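Local coordinates for A rubisco-like protein (Burkholderia fungorum, PDB 3NWR) that is a RuBisCO-like protein of unestablished function, probably an enzyme of enolate chemistry as in its relatives rather than a true carboxylase, at residues A[158-166]-A[398-406]. Numbering follows the deposited sequence.
With SO4 (sulfate ion), chain C.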
ATOM      1  N   VAL A 158       4.210 -25.360  21.801  1.00 15.64           N
ATOM      2  CA  VAL A 158       3.666 -24.577  22.918  1.00 15.77           C
ATOM      3  C   VAL A 158       2.155 -24.745  23.020  1.00 16.76           C
ATOM      4  O   VAL A 158       1.420 -24.372  22.114  1.00 17.96           O
ATOM      5  CB  VAL A 158       4.009 -23.086  22.781  1.00 15.83           C
ATOM      6  CG1 VAL A 158       3.434 -22.317  23.962  1.00 16.48           C
ATOM      7  CG2 VAL A 158       5.525 -22.887  22.689  1.00 16.07           C
ATOM      8  N   LYS A 159       1.676 -25.285  24.140  1.00 18.77           N
ATOM      9  CA  LYS A 159       0.295 -25.775  24.181  1.00 22.31           C
ATOM     10  C   LYS A 159      -0.743 -24.958  24.947  1.00 28.96           C
ATOM     11  O   LYS A 159      -1.857 -24.748  24.449  1.00 34.47           O
ATOM     12  CB  LYS A 159       0.268 -27.235  24.640  1.00 26.43           C
ATOM     13  CG  LYS A 159       0.970 -28.165  23.662  1.00 36.22           C
ATOM     14  CD  LYS A 159       0.495 -27.902  22.237  1.00 40.08           C
ATOM     15  CE  LYS A 159       1.268 -28.726  21.211  1.00 38.05           C
ATOM     16  NZ  LYS A 159       0.733 -28.505  19.837  1.00 38.62           N
ATOM     17  N   ASP A 160      -0.383 -24.504  26.143  1.00 22.65           N
ATOM     18  CA  ASP A 160      -1.357 -23.919  27.072  1.00 24.33           C
ATOM     19  C   ASP A 160      -0.833 -22.637  27.696  1.00 25.37           C
ATOM     20  O   ASP A 160      -0.949 -22.424  28.911  1.00 23.46           O
ATOM     21  CB  ASP A 160      -1.693 -24.913  28.187  1.00 24.43           C
ATOM     22  CG  ASP A 160      -2.492 -26.103  27.688  1.00 31.85           C
ATOM     23  OD1 ASP A 160      -3.562 -25.891  27.082  1.00 29.10           O
ATOM     24  OD2 ASP A 160      -2.048 -27.251  27.903  1.00 40.95           O
ATOM     25  N   ARG A 161      -0.241 -21.800  26.853  1.00 17.06           N
ATOM     26  CA  ARG A 161       0.294 -20.497  27.241  1.00 16.57           C
ATOM     27  C   ARG A 161       0.585 -19.763  25.937  1.00 16.06           C
ATOM     28  O   ARG A 161       0.611 -20.388  24.882  1.00 15.74           O
ATOM     29  CB  ARG A 161       1.592 -20.638  28.030  1.00 15.18           C
ATOM     30  CG  ARG A 161       2.710 -21.379  27.298  1.00 15.24           C
ATOM     31  CD  ARG A 161       4.008 -21.279  28.077  1.00 17.00           C
ATOM     32  NE  ARG A 161       5.112 -21.987  27.431  1.00 16.49           N
ATOM     33  CZ  ARG A 161       5.884 -21.461  26.485  1.00 15.91           C
ATOM     34  NH1 ARG A 161       5.664 -20.221  26.049  1.00 14.08           N
ATOM     35  NH2 ARG A 161       6.877 -22.179  25.977  1.00 17.66           N
ATOM     36  N   PRO A 162       0.810 -18.446  25.997  1.00 14.50           N
ATOM     37  CA  PRO A 162       1.189 -17.775  24.749  1.00 11.89           C
ATOM     38  C   PRO A 162       2.597 -18.157  24.327  1.00 14.19           C
ATOM     39  O   PRO A 162       3.401 -18.645  25.122  1.00 14.45           O
ATOM     40  CB  PRO A 162       1.168 -16.295  25.130  1.00 14.00           C
ATOM     41  CG  PRO A 162       0.214 -16.221  26.274  1.00 14.95           C
ATOM     42  CD  PRO A 162       0.495 -17.476  27.059  1.00 14.66           C
ATOM     43  N   MET A 163       2.897 -17.921  23.056  1.00 15.06           N
ATOM     44  CA  MET A 163       4.255 -18.077  22.562  1.00 13.31           C
ATOM     45  C   MET A 163       4.979 -16.759  22.788  1.00 14.70           C
ATOM     46  O   MET A 163       4.422 -15.683  22.520  1.00 14.72           O
ATOM     47  CB  MET A 163       4.225 -18.467  21.078  1.00 13.72           C
ATOM     48  CG  MET A 163       3.676 -19.881  20.868  1.00 16.02           C
ATOM     49  SD  MET A 163       2.569 -20.114  19.466  1.00 17.67           S
ATOM     50  CE  MET A 163       1.067 -19.334  20.072  1.00 15.42           C
ATOM     51  N   ILE A 164       6.209 -16.836  23.290  1.00 13.37           N
ATOM     52  CA  ILE A 164       6.973 -15.655  23.665  1.00 13.24           C
ATOM     53  C   ILE A 164       8.046 -15.421  22.620  1.00 14.69           C
ATOM     54  O   ILE A 164       8.822 -16.327  22.309  1.00 14.00           O
ATOM     55  CB  ILE A 164       7.652 -15.828  25.039  1.00 14.99           C
ATOM     56  CG1 ILE A 164       6.643 -16.318  26.098  1.00 15.75           C
ATOM     57  CG2 ILE A 164       8.345 -14.539  25.453  1.00 14.40           C
ATOM     58  CD1 ILE A 164       5.401 -15.454  26.254  1.00 17.56           C
ATOM     59  N   GLY A 165       8.085 -14.214  22.070  1.00 13.01           N
ATOM     60  CA  GLY A 165       9.022 -13.909  21.008  1.00 15.50           C
ATOM     61  C   GLY A 165       9.889 -12.702  21.295  1.00 14.88           C
ATOM     62  O   GLY A 165       9.613 -11.908  22.199  1.00 15.49           O
ATOM     63  N   THR A 166      10.942 -12.555  20.504  1.00 15.58           N
ATOM     64  CA  THR A 166      11.766 -11.361  20.569  1.00 15.82           C
ATOM     65  C   THR A 166      12.333 -11.059  19.190  1.00 18.41           C
ATOM     66  O   THR A 166      12.208 -11.875  18.268  1.00 15.89           O
ATOM     67  CB  THR A 166      12.891 -11.502  21.616  1.00 17.70           C
ATOM     68  OG1 THR A 166      13.421 -10.207  21.931  1.00 19.03           O
ATOM     69  CG2 THR A 166      13.994 -12.384  21.088  1.00 18.96           C
ATOM     70  N   VAL A 398       8.592 -12.975  32.200  1.00 14.60           N
ATOM     71  CA  VAL A 398       7.419 -12.935  31.338  1.00 13.82           C
ATOM     72  C   VAL A 398       6.602 -14.222  31.464  1.00 13.40           C
ATOM     73  O   VAL A 398       5.370 -14.178  31.547  1.00 14.03           O
ATOM     74  CB  VAL A 398       7.837 -12.676  29.876  1.00 13.31           C
ATOM     75  CG1 VAL A 398       6.675 -12.916  28.920  1.00 15.49           C
ATOM     76  CG2 VAL A 398       8.375 -11.245  29.738  1.00 15.53           C
ATOM     77  N   ARG A 399       7.288 -15.368  31.502  1.00 14.04           N
ATOM     78  CA  ARG A 399       6.612 -16.651  31.686  1.00 14.72           C
ATOM     79  C   ARG A 399       5.889 -16.712  33.040  1.00 14.36           C
ATOM     80  O   ARG A 399       4.787 -17.247  33.140  1.00 15.06           O
ATOM     81  CB  ARG A 399       7.607 -17.805  31.557  1.00 14.45           C
ATOM     82  CG  ARG A 399       8.112 -18.033  30.132  1.00 16.79           C
ATOM     83  CD  ARG A 399       7.034 -18.710  29.279  1.00 17.37           C
ATOM     84  NE  ARG A 399       6.762 -20.050  29.776  1.00 18.86           N
ATOM     85  CZ  ARG A 399       7.486 -21.123  29.472  1.00 19.94           C
ATOM     86  NH1 ARG A 399       8.518 -21.013  28.639  1.00 19.99           N
ATOM     87  NH2 ARG A 399       7.176 -22.307  29.995  1.00 21.58           N
ATOM     88  N   GLN A 400       6.520 -16.160  34.069  1.00 13.56           N
ATOM     89  CA  GLN A 400       5.899 -16.101  35.399  1.00 15.41           C
ATOM     90  C   GLN A 400       4.662 -15.203  35.403  1.00 14.00           C
ATOM     91  O   GLN A 400       3.647 -15.528  36.026  1.00 14.69           O
ATOM     92  CB  GLN A 400       6.913 -15.624  36.435  1.00 14.71           C
ATOM     93  CG  GLN A 400       7.915 -16.700  36.826  1.00 15.09           C
ATOM     94  CD  GLN A 400       9.077 -16.156  37.633  1.00 15.22           C
ATOM     95  OE1 GLN A 400       9.264 -14.944  37.741  1.00 16.23           O
ATOM     96  NE2 GLN A 400       9.880 -17.061  38.198  1.00 17.07           N
ATOM     97  N   ALA A 401       4.731 -14.081  34.688  1.00 13.55           N
ATOM     98  CA  ALA A 401       3.561 -13.219  34.543  1.00 13.19           C
ATOM     99  C   ALA A 401       2.408 -13.974  33.879  1.00 13.71           C
ATOM    100  O   ALA A 401       1.262 -13.886  34.314  1.00 13.87           O
ATOM    101  CB  ALA A 401       3.909 -11.963  33.749  1.00 14.01           C
ATOM    102  N   TRP A 402       2.707 -14.710  32.808  1.00 13.43           N
ATOM    103  CA  TRP A 402       1.673 -15.500  32.151  1.00 13.33           C
ATOM    104  C   TRP A 402       1.093 -16.584  33.064  1.00 12.89           C
ATOM    105  O   TRP A 402      -0.125 -16.770  33.104  1.00 14.99           O
ATOM    106  CB  TRP A 402       2.181 -16.075  30.818  1.00 14.29           C
ATOM    107  CG  TRP A 402       2.153 -15.015  29.761  1.00 13.88           C
ATOM    108  CD1 TRP A 402       3.221 -14.376  29.199  1.00 13.93           C
ATOM    109  CD2 TRP A 402       0.983 -14.427  29.180  1.00 12.50           C
ATOM    110  NE1 TRP A 402       2.787 -13.435  28.291  1.00 12.56           N
ATOM    111  CE2 TRP A 402       1.419 -13.449  28.256  1.00 12.75           C
ATOM    112  CE3 TRP A 402      -0.391 -14.645  29.336  1.00 13.49           C
ATOM    113  CZ2 TRP A 402       0.531 -12.679  27.511  1.00 14.10           C
ATOM    114  CZ3 TRP A 402      -1.276 -13.874  28.595  1.00 13.14           C
ATOM    115  CH2 TRP A 402      -0.808 -12.911  27.679  1.00 13.88           C
ATOM    116  N   ALA A 403       1.951 -17.278  33.804  1.00 14.30           N
ATOM    117  CA  ALA A 403       1.479 -18.272  34.768  1.00 16.02           C
ATOM    118  C   ALA A 403       0.524 -17.636  35.786  1.00 15.64           C
ATOM    119  O   ALA A 403      -0.523 -18.202  36.114  1.00 16.59           O
ATOM    120  CB  ALA A 403       2.653 -18.927  35.461  1.00 16.76           C
ATOM    121  N   ALA A 404       0.882 -16.449  36.265  1.00 14.34           N
ATOM    122  CA  ALA A 404       0.049 -15.731  37.229  1.00 13.67           C
ATOM    123  C   ALA A 404      -1.334 -15.414  36.673  1.00 14.76           C
ATOM    124  O   ALA A 404      -2.358 -15.720  37.286  1.00 15.68           O
ATOM    125  CB  ALA A 404       0.743 -14.453  37.672  1.00 14.73           C
ATOM    126  N   VAL A 405      -1.383 -14.798  35.496  1.00 15.00           N
ATOM    127  CA  VAL A 405      -2.684 -14.368  34.985  1.00 15.45           C
ATOM    128  C   VAL A 405      -3.568 -15.554  34.619  1.00 14.82           C
ATOM    129  O   VAL A 405      -4.785 -15.507  34.784  1.00 16.76           O
ATOM    130  CB  VAL A 405      -2.572 -13.349  33.821  1.00 14.54           C
ATOM    131  CG1 VAL A 405      -1.644 -12.214  34.220  1.00 14.48           C
ATOM    132  CG2 VAL A 405      -2.088 -14.023  32.533  1.00 13.96           C
ATOM    133  N   GLN A 406      -2.955 -16.624  34.135  1.00 15.82           N
ATOM    134  CA  GLN A 406      -3.711 -17.820  33.785  1.00 17.93           C
ATOM    135  C   GLN A 406      -4.274 -18.507  35.030  1.00 19.06           C
ATOM    136  O   GLN A 406      -5.341 -19.118  34.970  1.00 21.12           O
ATOM    137  CB  GLN A 406      -2.849 -18.776  32.954  1.00 18.29           C
ATOM    138  CG  GLN A 406      -2.501 -18.216  31.575  1.00 16.13           C
ATOM    139  CD  GLN A 406      -1.595 -19.132  30.768  1.00 18.88           C
ATOM    140  OE1 GLN A 406      -0.570 -18.698  30.240  1.00 20.21           O
ATOM    141  NE2 GLN A 406      -1.967 -20.404  30.673  1.00 19.85           N
TER
HETATM  142  S   SO4 C 434       9.062 -24.627  27.614  0.79 25.67           S
HETATM  143  O1  SO4 C 434       8.917 -24.664  29.064  0.70 30.27           O
HETATM  144  O2  SO4 C 434       7.754 -24.840  26.999  0.88 26.71           O
HETATM  145  O3  SO4 C 434       9.987 -25.677  27.192  0.74 29.00           O
HETATM  146  O4  SO4 C 434       9.581 -23.321  27.225  0.71 25.64           O
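The guanidinium of Arg161 stacks face to face on the guanidinium of Arg399, centres 3.4 Å apart and planes 11° from parallel, where the first strand of the RuBisCO-type TIM barrel, 163-165, meets helix 391-407, which follows the last barrel strand, 377-379, and runs roughly antiparallel to 163-165. Arg161 reaches out straight beyond CG, whereas Arg399 bends twice along its chain, which brings its CZ over NE of Arg161. A sulfate ion, probably from the crystallisation liquor, probably offsets the charge of the two cations, with hydrogen bonds from Arg161 NH2 to O2 (3.0 Å) and from Arg399 NH1 and NH2 to O4 and O1; Arg228 adds another bond. Asp192, in a salt bridge with Arg161 NH1, probably eases the charge further; Val158 CG1 covers the other face of the Arg161 group. Pro162 sets CG over the six-membered ring of Trp402, 3.4 Å from its centroid and only 7° off the normal, a CH-pi contact. Ile164 CD1 lies 3.8 Å from CD1 of the same indole and also touches Val398 CG1, while Phe378 of the neighbouring strand meets Trp402 edge-to-face. Toward the helix C-terminus, the extended Gln406 side chain rests OE1 against Pro162 CD and sends NE2 to Asp160 O at 2.9 Å, the acceptor oxygen lying close to the amide plane of the glutamine, while NE2 sits tilted out of the carbonyl plane of Asp160.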